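Local coordinates for protein XPF endonuclease (Aeropyrum pernix, PDB 2BGW) that probably acts as a structure-specific endonuclease in DNA repair, binding DNA and a magnesium ion, at residues P23-S28 with G125-I130; R74-Y79 with Y113-M118; Y162-F167 with R177-F182. All coordinates share one frame; numbering follows the deposited sequence.

How the contacts relate
The three contacts run from the nuclease part of the chain to its helix-hairpin-helix part. Contacts 1 and 2 both lie in the ERCC4 nuclease region, with centres about 21 Å apart. The residues of contact 2 fall between the two segments of contact 1 in the sequence. Strand 116-120 leads into helix 123-137, and Val129 packs on Met118. Contact 3 comes later in the chain, its centre about 20 Å from that of contact 2 and about 31 Å from that of contact 1. His78 and Arg74 meet Gln165 and Tyr162, so contact 2 sits at the junction of the two parts. Contacts 2 and 3 both reach the bound DNA.

Contact 1: residues P23-S28 with G125-I130; sequences PSILES and GTALVI
Ile25 and Leu26 pack on Ala127 and Ile130 in the nuclease domain, which belongs to the PD-(D/E)XK class. Two helices meet here, 22-28 and 123-137. The axes of segments 23-28 and 125-130 approach to 8.8 Å and cross at -51°. The small Ala127 faces the other helix. Its CB is met by Ile25 CG2 at 3.6 Å. In Ile25, CG1 stands beside the backbone N (chi1 -56°), which leaves CG2 anti to that N and pointed at Ala127. Leu26 arrives beside Ala127, with CG 4.2 Å from Ala127 CB. Its side chain then crosses that of Ile130 at about a right angle. All these links are apolar.

The next shell is the mixed sheet. Leu26 and Ile130 both rest on Tyr43 of strand 43-46. Leu26 also touches Val33, and Ile130 touches Ile85, so the helix pair packs against several strands. Thr126 OG1 hydrogen-bonds to Glu87 and Thr120 and ties helix 123-137 to the sheet. The side chain of Ile130 is about 6 Å from that of Arg53, a magnesium-binding residue. At the crossing of leucine and isoleucine, Leu26 CD1 lies 4.0 Å from Ile130 CG2.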
# COMPACT_ATOMS: atom_id res chain seq x y z
N PRO A 23 17.88 4.83 0.69
CA PRO A 23 17.95 5.91 1.68
C PRO A 23 18.96 7.03 1.42
O PRO A 23 18.59 8.20 1.53
CB PRO A 23 18.27 5.18 2.98
CG PRO A 23 17.61 3.86 2.80
CD PRO A 23 17.85 3.51 1.35
N SER A 24 20.20 6.70 1.07
CA SER A 24 21.23 7.73 0.76
C SER A 24 20.84 8.57 -0.42
O SER A 24 21.06 9.77 -0.43
CB SER A 24 22.58 7.10 0.47
OG SER A 24 22.83 6.10 1.44
N ILE A 25 20.25 7.92 -1.42
CA ILE A 25 19.73 8.68 -2.55
C ILE A 25 18.63 9.62 -2.08
O ILE A 25 18.64 10.80 -2.43
CB ILE A 25 19.26 7.77 -3.69
CG1 ILE A 25 20.39 6.85 -4.13
CG2 ILE A 25 18.85 8.62 -4.88
CD1 ILE A 25 19.96 5.78 -5.09
N LEU A 26 17.71 9.09 -1.27
CA LEU A 26 16.61 9.88 -0.72
C LEU A 26 17.09 11.10 0.04
O LEU A 26 16.58 12.19 -0.13
CB LEU A 26 15.73 9.02 0.17
CG LEU A 26 14.54 8.39 -0.54
CD1 LEU A 26 13.80 7.49 0.42
CD2 LEU A 26 13.59 9.43 -1.13
N GLU A 27 18.10 10.91 0.87
CA GLU A 27 18.66 12.01 1.61
C GLU A 27 19.34 13.00 0.69
O GLU A 27 19.38 14.21 0.94
CB GLU A 27 19.64 11.48 2.63
CG GLU A 27 18.98 10.86 3.78
CD GLU A 27 19.98 10.18 4.66
OE1 GLU A 27 21.19 10.22 4.31
OE2 GLU A 27 19.58 9.60 5.70
N SER A 28 19.88 12.48 -0.40
CA SER A 28 20.56 13.31 -1.36
C SER A 28 19.61 14.19 -2.13
O SER A 28 20.03 15.20 -2.63
CB SER A 28 21.31 12.43 -2.34
OG SER A 28 22.53 13.06 -2.67
N GLY A 125 15.52 5.58 -9.27
CA GLY A 125 14.15 5.72 -9.73
C GLY A 125 13.18 5.54 -8.58
O GLY A 125 12.20 6.29 -8.44
N THR A 126 13.44 4.54 -7.75
CA THR A 126 12.59 4.25 -6.60
C THR A 126 12.66 5.43 -5.65
O THR A 126 11.62 5.91 -5.18
CB THR A 126 13.03 2.96 -5.91
OG1 THR A 126 13.18 1.95 -6.92
CG2 THR A 126 12.00 2.51 -4.88
N ALA A 127 13.89 5.91 -5.44
CA ALA A 127 14.14 7.08 -4.62
C ALA A 127 13.43 8.34 -5.16
O ALA A 127 12.90 9.13 -4.38
CB ALA A 127 15.58 7.28 -4.49
N LEU A 128 13.36 8.48 -6.47
CA LEU A 128 12.60 9.58 -7.03
C LEU A 128 11.09 9.43 -6.81
O LEU A 128 10.41 10.38 -6.43
CB LEU A 128 12.93 9.78 -8.51
CG LEU A 128 14.37 10.26 -8.73
CD1 LEU A 128 14.89 9.88 -10.10
CD2 LEU A 128 14.47 11.75 -8.50
N VAL A 129 10.57 8.23 -7.02
CA VAL A 129 9.15 7.98 -6.91
C VAL A 129 8.73 8.16 -5.47
O VAL A 129 7.68 8.75 -5.18
CB VAL A 129 8.82 6.55 -7.39
CG1 VAL A 129 7.37 6.19 -7.19
CG2 VAL A 129 9.15 6.44 -8.84
N ILE A 130 9.55 7.67 -4.55
CA ILE A 130 9.21 7.82 -3.13
C ILE A 130 9.19 9.30 -2.80
O ILE A 130 8.26 9.79 -2.18
CB ILE A 130 10.19 7.08 -2.19
CG1 ILE A 130 9.99 5.56 -2.30
CG2 ILE A 130 9.97 7.55 -0.74
CD1 ILE A 130 11.12 4.75 -1.73

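Contact 2: residues R74-Y79 with Y113-M118. With SO4 (sulfate ion), chain K; nucleotides of chain D; nucleotides of chain C.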
# COMPACT_ATOMS: atom_id res chain seq x y z
N ARG A 74 -2.00 -7.85 3.72
CA ARG A 74 -1.71 -7.17 4.96
C ARG A 74 -1.64 -5.67 4.72
O ARG A 74 -2.38 -4.89 5.35
CB ARG A 74 -0.41 -7.67 5.56
CG ARG A 74 -0.59 -8.04 7.02
CD ARG A 74 0.60 -8.78 7.57
NE ARG A 74 1.75 -7.90 7.67
CZ ARG A 74 2.68 -7.98 8.62
NH1 ARG A 74 2.57 -8.91 9.57
NH2 ARG A 74 3.71 -7.14 8.64
N LEU A 75 -0.78 -5.26 3.77
CA LEU A 75 -0.61 -3.86 3.47
C LEU A 75 -1.93 -3.21 3.15
O LEU A 75 -2.24 -2.14 3.67
CB LEU A 75 0.40 -3.67 2.36
CG LEU A 75 1.83 -4.13 2.64
CD1 LEU A 75 2.61 -4.12 1.34
CD2 LEU A 75 2.58 -3.31 3.68
N ALA A 76 -2.75 -3.88 2.36
CA ALA A 76 -4.00 -3.31 1.90
C ALA A 76 -5.03 -3.18 3.01
O ALA A 76 -5.92 -2.33 2.94
CB ALA A 76 -4.54 -4.13 0.75
N GLU A 77 -4.92 -4.05 4.02
CA GLU A 77 -5.78 -4.00 5.22
C GLU A 77 -5.43 -2.81 6.10
O GLU A 77 -6.30 -2.22 6.70
CB GLU A 77 -5.58 -5.26 6.05
CG GLU A 77 -6.62 -5.51 7.14
CD GLU A 77 -6.26 -6.67 8.09
OE1 GLU A 77 -5.36 -7.50 7.79
OE2 GLU A 77 -6.90 -6.77 9.15
N HIS A 78 -4.16 -2.47 6.19
CA HIS A 78 -3.73 -1.50 7.17
C HIS A 78 -3.51 -0.08 6.66
O HIS A 78 -3.53 0.86 7.45
CB HIS A 78 -2.49 -2.03 7.87
CG HIS A 78 -2.74 -3.27 8.66
ND1 HIS A 78 -2.82 -4.52 8.08
CD2 HIS A 78 -2.96 -3.46 9.98
CE1 HIS A 78 -3.06 -5.42 9.01
NE2 HIS A 78 -3.15 -4.81 10.17
N TYR A 79 -3.30 0.11 5.38
CA TYR A 79 -3.06 1.45 4.90
C TYR A 79 -4.01 1.76 3.84
O TYR A 79 -4.48 0.89 3.12
CB TYR A 79 -1.66 1.60 4.38
CG TYR A 79 -0.68 1.51 5.49
CD1 TYR A 79 -0.27 0.28 5.97
CD2 TYR A 79 -0.19 2.65 6.11
CE1 TYR A 79 0.62 0.19 7.01
CE2 TYR A 79 0.71 2.57 7.16
CZ TYR A 79 1.11 1.34 7.60
OH TYR A 79 2.00 1.21 8.63
N TYR A 113 -7.04 -6.08 -4.29
CA TYR A 113 -6.91 -5.30 -3.08
C TYR A 113 -6.56 -3.82 -3.32
O TYR A 113 -6.04 -3.16 -2.42
CB TYR A 113 -5.85 -5.91 -2.16
CG TYR A 113 -5.69 -7.41 -2.14
CD1 TYR A 113 -4.67 -8.02 -2.87
CD2 TYR A 113 -6.46 -8.23 -1.31
CE1 TYR A 113 -4.44 -9.39 -2.84
CE2 TYR A 113 -6.24 -9.64 -1.27
CZ TYR A 113 -5.22 -10.20 -2.05
OH TYR A 113 -4.94 -11.57 -2.08
N GLY A 114 -6.85 -3.30 -4.51
CA GLY A 114 -6.52 -1.93 -4.86
C GLY A 114 -5.07 -1.47 -4.72
O GLY A 114 -4.83 -0.26 -4.69
N ILE A 115 -4.11 -2.38 -4.62
CA ILE A 115 -2.71 -1.98 -4.48
C ILE A 115 -2.32 -1.24 -5.74
O ILE A 115 -2.96 -1.42 -6.77
CB ILE A 115 -1.79 -3.16 -4.22
CG1 ILE A 115 -1.82 -3.53 -2.75
CG2 ILE A 115 -0.34 -2.83 -4.53
CD1 ILE A 115 -2.55 -4.82 -2.48
N ARG A 116 -1.31 -0.39 -5.62
CA ARG A 116 -0.83 0.45 -6.74
C ARG A 116 0.61 0.11 -7.07
O ARG A 116 1.45 -0.04 -6.17
CB ARG A 116 -0.98 1.94 -6.41
CG ARG A 116 -2.42 2.36 -6.39
CD ARG A 116 -2.63 3.74 -5.86
NE ARG A 116 -4.02 4.14 -6.04
CZ ARG A 116 -4.49 4.66 -7.17
NH1 ARG A 116 -3.68 4.82 -8.20
NH2 ARG A 116 -5.77 5.01 -7.29
N LEU A 117 0.89 -0.04 -8.36
CA LEU A 117 2.22 -0.48 -8.81
C LEU A 117 2.92 0.65 -9.49
O LEU A 117 2.28 1.41 -10.22
CB LEU A 117 2.12 -1.63 -9.79
CG LEU A 117 1.55 -2.93 -9.24
CD1 LEU A 117 1.21 -3.86 -10.39
CD2 LEU A 117 2.49 -3.63 -8.24
N MET A 118 4.21 0.79 -9.21
CA MET A 118 5.08 1.66 -9.99
C MET A 118 6.23 0.78 -10.43
O MET A 118 6.73 -0.02 -9.62
CB MET A 118 5.65 2.79 -9.15
CG MET A 118 4.65 3.68 -8.45
SD MET A 118 4.17 5.21 -9.28
CE MET A 118 5.62 5.59 -10.23
S SO4 K . -8.99 3.47 -5.52
O1 SO4 K . -9.10 2.10 -6.05
O2 SO4 K . -9.88 3.54 -4.36
O3 SO4 K . -7.61 3.71 -5.04
O4 SO4 K . -9.43 4.45 -6.53
O5' DT D 1 -8.83 0.06 -8.77
C5' DT D 1 -10.07 -0.01 -8.09
C4' DT D 1 -10.24 -1.40 -7.56
O4' DT D 1 -9.44 -1.63 -6.37
C3' DT D 1 -11.66 -1.53 -7.11
O3' DT D 1 -12.26 -2.55 -7.82
C2' DT D 1 -11.64 -1.83 -5.61
C1' DT D 1 -10.23 -2.30 -5.41
N1 DT D 1 -9.77 -1.97 -4.07
C2 DT D 1 -9.81 -2.94 -3.08
O2 DT D 1 -10.19 -4.08 -3.24
N3 DT D 1 -9.35 -2.54 -1.85
C4 DT D 1 -8.89 -1.27 -1.54
O4 DT D 1 -8.51 -1.02 -0.41
C5 DT D 1 -8.89 -0.29 -2.61
C7 DT D 1 -8.51 1.14 -2.36
C6 DT D 1 -9.33 -0.68 -3.82
P DA C 15 -9.50 -10.99 6.95
OP1 DA C 15 -9.90 -12.38 7.23
OP2 DA C 15 -8.43 -10.36 7.76
O5' DA C 15 -9.10 -10.92 5.41
C5' DA C 15 -10.04 -11.51 4.50
C4' DA C 15 -9.76 -11.04 3.09
O4' DA C 15 -9.94 -9.60 3.03
C3' DA C 15 -8.30 -11.29 2.69
O3' DA C 15 -8.21 -12.32 1.69
C2' DA C 15 -7.79 -9.94 2.19
C1' DA C 15 -9.07 -9.11 2.05
N9 DA C 15 -8.76 -7.68 2.17
C8 DA C 15 -8.09 -7.06 3.19
N7 DA C 15 -7.92 -5.78 2.99
C5 DA C 15 -8.50 -5.54 1.75
C6 DA C 15 -8.63 -4.37 0.97
N6 DA C 15 -8.19 -3.16 1.34
N1 DA C 15 -9.26 -4.49 -0.22
C2 DA C 15 -9.70 -5.70 -0.57
N3 DA C 15 -9.62 -6.87 0.07
C4 DA C 15 -9.01 -6.71 1.24
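Ala76 and Tyr113 meet where the end of helix 67-78 passes the loop that leads into strand 116-120. This is the DNA-facing side of the ERCC4 nuclease region. Tyr113 can be followed outward. Its CB lies 3.7 Å from Ala76 CB. The side chain then leads away from the helix, with CG beside the backbone N (chi1 -34°) and roughly anti to the carbonyl carbon, and runs toward the nucleotide. The ring presents its edge, not its face, to the base of DA15 of chain C. CD2 is 3.7 Å from N3 of DA15. Further out, CE2 comes to 3.8 Å from the sugar carbon C2' of DA15. Next to Tyr113, Ile115 CD1 also touches Ala76 CB at 3.9 Å. Ile115 also packs on Val82 and Ile84 of the neighbouring strand.

The backbone takes part as well. Ala76 O accepts a hydrogen bond of 2.9 Å from DA15 N6, bent to 138°. Gly114 lies against the base of DT1 of chain D, and a side chain at its CA would run into that base. His78 ND1 reaches back to Arg74 O with a nearly straight bond (173°), although the donor stands above the carbonyl plane.

Arg116 extends from CG to NE and gives NH2 to the sulfate oxygen O3 at 3.2 Å. Arg116 of the second subunit binds the same sulfate through NH1. The ion probably comes from the crystallisation liquor. The two nucleotides are met by one bent hydrogen bond to a backbone carbonyl and by van der Waals contacts, chiefly of Tyr113 and Gly114. The two arginines, one from each subunit, probably make this boundary favourable for an anion.

Contact 3: residues Y162-F167 with R177-F182; sequences YILQSF and RILERF. With nucleotides of chain C.
Leu164 meets Ile178 and Leu179 between the helices 155-165 and 172-182, which form a helix-hairpin-helix motif. The tight part is this apolar group. Leu164 points at the second helix, with CG anti to the carbonyl carbon and beside the backbone N (chi1 -63°), and both its methyls do work. CD2 lies 3.8 Å from Ile178 CG2, and CD1 lies 3.9 Å from Leu179 CG. The leucine crosses both partners obliquely, like a wedge set between neighbouring residues of the helix. Ile178 turns CG2 toward it because that branch stands anti to the backbone N. Phe188 covers Leu164 and Ile178, and Leu185 covers Leu164 and Leu179, so helix 185-188 packs over part of the group.

The loose part lies on the outer side of helix 172-182. Arg177, the residue before Ile178, extends from CG to NE toward the DNA. Its NH2 is 3.0 Å from OP1 of DC12 of chain C, but the bond is weak and bent (121°), and the phosphate oxygen lies obliquely to the guanidinium. NH1 makes a weak hydrogen bond to Glu200 O. With an alanine here, the DC12 phosphate would probably be left without this positive partner and the Glu200 carbonyl without its weak donor.

Ser166 OG donates to Ile163 O at 2.6 Å, in the carbonyl plane and on a lone pair. The backbone N of Ser166 uses the same oxygen. Ile163 packs on Phe167 of the second subunit, so this side of the helix belongs to the dimer. The chemistry divides the motif. Apolar branches hold its two helices together, whereas the weak bond to a phosphate oxygen, a backbone contact, is consistent with the sequence-independent DNA binding known for helix-hairpin-helix motifs.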
# COMPACT_ATOMS: atom_id res chain seq x y z
N TYR A 162 -1.48 -0.33 14.26
CA TYR A 162 -1.39 -1.74 13.86
C TYR A 162 -1.98 -2.60 14.97
O TYR A 162 -2.67 -3.60 14.71
CB TYR A 162 0.09 -2.10 13.60
CG TYR A 162 0.37 -3.54 13.25
CD1 TYR A 162 -0.38 -4.20 12.30
CD2 TYR A 162 1.40 -4.23 13.88
CE1 TYR A 162 -0.13 -5.54 11.99
CE2 TYR A 162 1.67 -5.55 13.57
CZ TYR A 162 0.90 -6.20 12.63
OH TYR A 162 1.15 -7.51 12.31
N ILE A 163 -1.73 -2.20 16.20
CA ILE A 163 -2.23 -2.90 17.36
C ILE A 163 -3.74 -2.74 17.44
O ILE A 163 -4.46 -3.74 17.47
CB ILE A 163 -1.42 -2.51 18.61
CG1 ILE A 163 -0.02 -3.09 18.42
CG2 ILE A 163 -2.06 -3.06 19.88
CD1 ILE A 163 1.04 -2.53 19.25
N LEU A 164 -4.25 -1.52 17.37
CA LEU A 164 -5.70 -1.36 17.31
C LEU A 164 -6.35 -2.16 16.16
O LEU A 164 -7.42 -2.74 16.39
CB LEU A 164 -6.11 0.12 17.25
CG LEU A 164 -5.75 0.98 18.47
CD1 LEU A 164 -5.86 2.45 18.15
CD2 LEU A 164 -6.61 0.67 19.67
N GLN A 165 -5.71 -2.23 14.97
CA GLN A 165 -6.31 -2.92 13.78
C GLN A 165 -6.50 -4.44 13.98
O GLN A 165 -7.40 -5.07 13.40
CB GLN A 165 -5.49 -2.69 12.50
CG GLN A 165 -6.02 -1.63 11.49
CD GLN A 165 -4.95 -0.52 11.19
OE1 GLN A 165 -4.01 -0.74 10.41
NE2 GLN A 165 -5.08 0.64 11.85
N SER A 166 -5.64 -5.02 14.81
CA SER A 166 -5.68 -6.43 15.10
C SER A 166 -6.95 -6.87 15.85
O SER A 166 -7.23 -8.05 15.94
CB SER A 166 -4.42 -6.86 15.86
OG SER A 166 -4.39 -6.33 17.17
N PHE A 167 -7.72 -5.92 16.37
CA PHE A 167 -8.99 -6.24 17.01
C PHE A 167 -10.07 -6.50 15.97
O PHE A 167 -10.04 -5.92 14.86
CB PHE A 167 -9.44 -5.11 17.92
CG PHE A 167 -8.78 -5.11 19.28
CD1 PHE A 167 -7.44 -4.71 19.44
CD2 PHE A 167 -9.50 -5.48 20.42
CE1 PHE A 167 -6.83 -4.70 20.70
CE2 PHE A 167 -8.90 -5.46 21.69
CZ PHE A 167 -7.57 -5.07 21.83
N ARG A 177 -9.73 7.06 14.70
CA ARG A 177 -10.70 7.67 15.60
C ARG A 177 -10.46 7.27 17.06
O ARG A 177 -10.58 8.10 17.96
CB ARG A 177 -12.11 7.28 15.16
CG ARG A 177 -12.54 7.89 13.81
CD ARG A 177 -13.96 7.48 13.42
NE ARG A 177 -14.34 8.12 12.16
CZ ARG A 177 -15.23 7.63 11.29
NH1 ARG A 177 -15.86 6.48 11.53
NH2 ARG A 177 -15.50 8.28 10.17
N ILE A 178 -10.10 6.01 17.30
CA ILE A 178 -9.86 5.57 18.65
C ILE A 178 -8.69 6.34 19.22
O ILE A 178 -8.69 6.72 20.38
CB ILE A 178 -9.67 4.05 18.72
CG1 ILE A 178 -11.03 3.36 18.56
CG2 ILE A 178 -9.03 3.60 20.04
CD1 ILE A 178 -10.89 1.90 18.23
N LEU A 179 -7.70 6.63 18.41
CA LEU A 179 -6.60 7.40 18.94
C LEU A 179 -6.91 8.87 19.21
O LEU A 179 -6.37 9.44 20.15
CB LEU A 179 -5.38 7.28 18.05
CG LEU A 179 -4.50 6.13 18.50
CD1 LEU A 179 -3.03 6.42 18.12
CD2 LEU A 179 -4.63 6.01 20.01
N GLU A 180 -7.77 9.49 18.40
CA GLU A 180 -7.99 10.93 18.53
C GLU A 180 -8.79 11.16 19.81
O GLU A 180 -8.49 12.08 20.58
CB GLU A 180 -8.70 11.52 17.30
CG GLU A 180 -8.08 12.84 16.79
N ARG A 181 -9.75 10.27 20.04
CA ARG A 181 -10.53 10.20 21.29
C ARG A 181 -9.70 10.07 22.54
O ARG A 181 -9.60 11.00 23.35
CB ARG A 181 -11.39 8.97 21.26
CG ARG A 181 -12.69 9.19 20.70
CD ARG A 181 -13.60 9.66 21.74
NE ARG A 181 -14.91 9.69 21.15
CZ ARG A 181 -16.03 9.95 21.82
NH1 ARG A 181 -15.98 10.22 23.12
NH2 ARG A 181 -17.18 9.93 21.17
N PHE A 182 -9.12 8.89 22.70
CA PHE A 182 -8.54 8.48 23.96
C PHE A 182 -7.13 9.03 24.16
O PHE A 182 -6.62 9.10 25.29
CB PHE A 182 -8.58 6.95 24.03
CG PHE A 182 -9.96 6.41 24.13
CD1 PHE A 182 -10.67 6.08 22.98
CD2 PHE A 182 -10.59 6.28 25.36
CE1 PHE A 182 -11.98 5.61 23.07
CE2 PHE A 182 -11.89 5.81 25.45
CZ PHE A 182 -12.59 5.46 24.31
P DC C 12 -16.07 5.36 6.93
OP1 DC C 12 -15.64 6.09 8.15
OP2 DC C 12 -15.22 5.26 5.71
O5' DC C 12 -16.58 3.93 7.43
C5' DC C 12 -16.02 3.49 8.63
C4' DC C 12 -16.12 1.99 8.71
O4' DC C 12 -17.05 1.47 7.73
C3' DC C 12 -14.82 1.28 8.44
O3' DC C 12 -14.20 1.15 9.69
C2' DC C 12 -15.26 -0.08 7.90
C1' DC C 12 -16.66 0.15 7.37
N1 DC C 12 -16.90 0.09 5.90
C2 DC C 12 -17.27 -1.13 5.34
O2 DC C 12 -17.33 -2.11 6.09
N3 DC C 12 -17.55 -1.18 4.01
C4 DC C 12 -17.46 -0.06 3.27
N4 DC C 12 -17.73 -0.12 1.96
C5 DC C 12 -17.08 1.19 3.83
C6 DC C 12 -16.81 1.22 5.14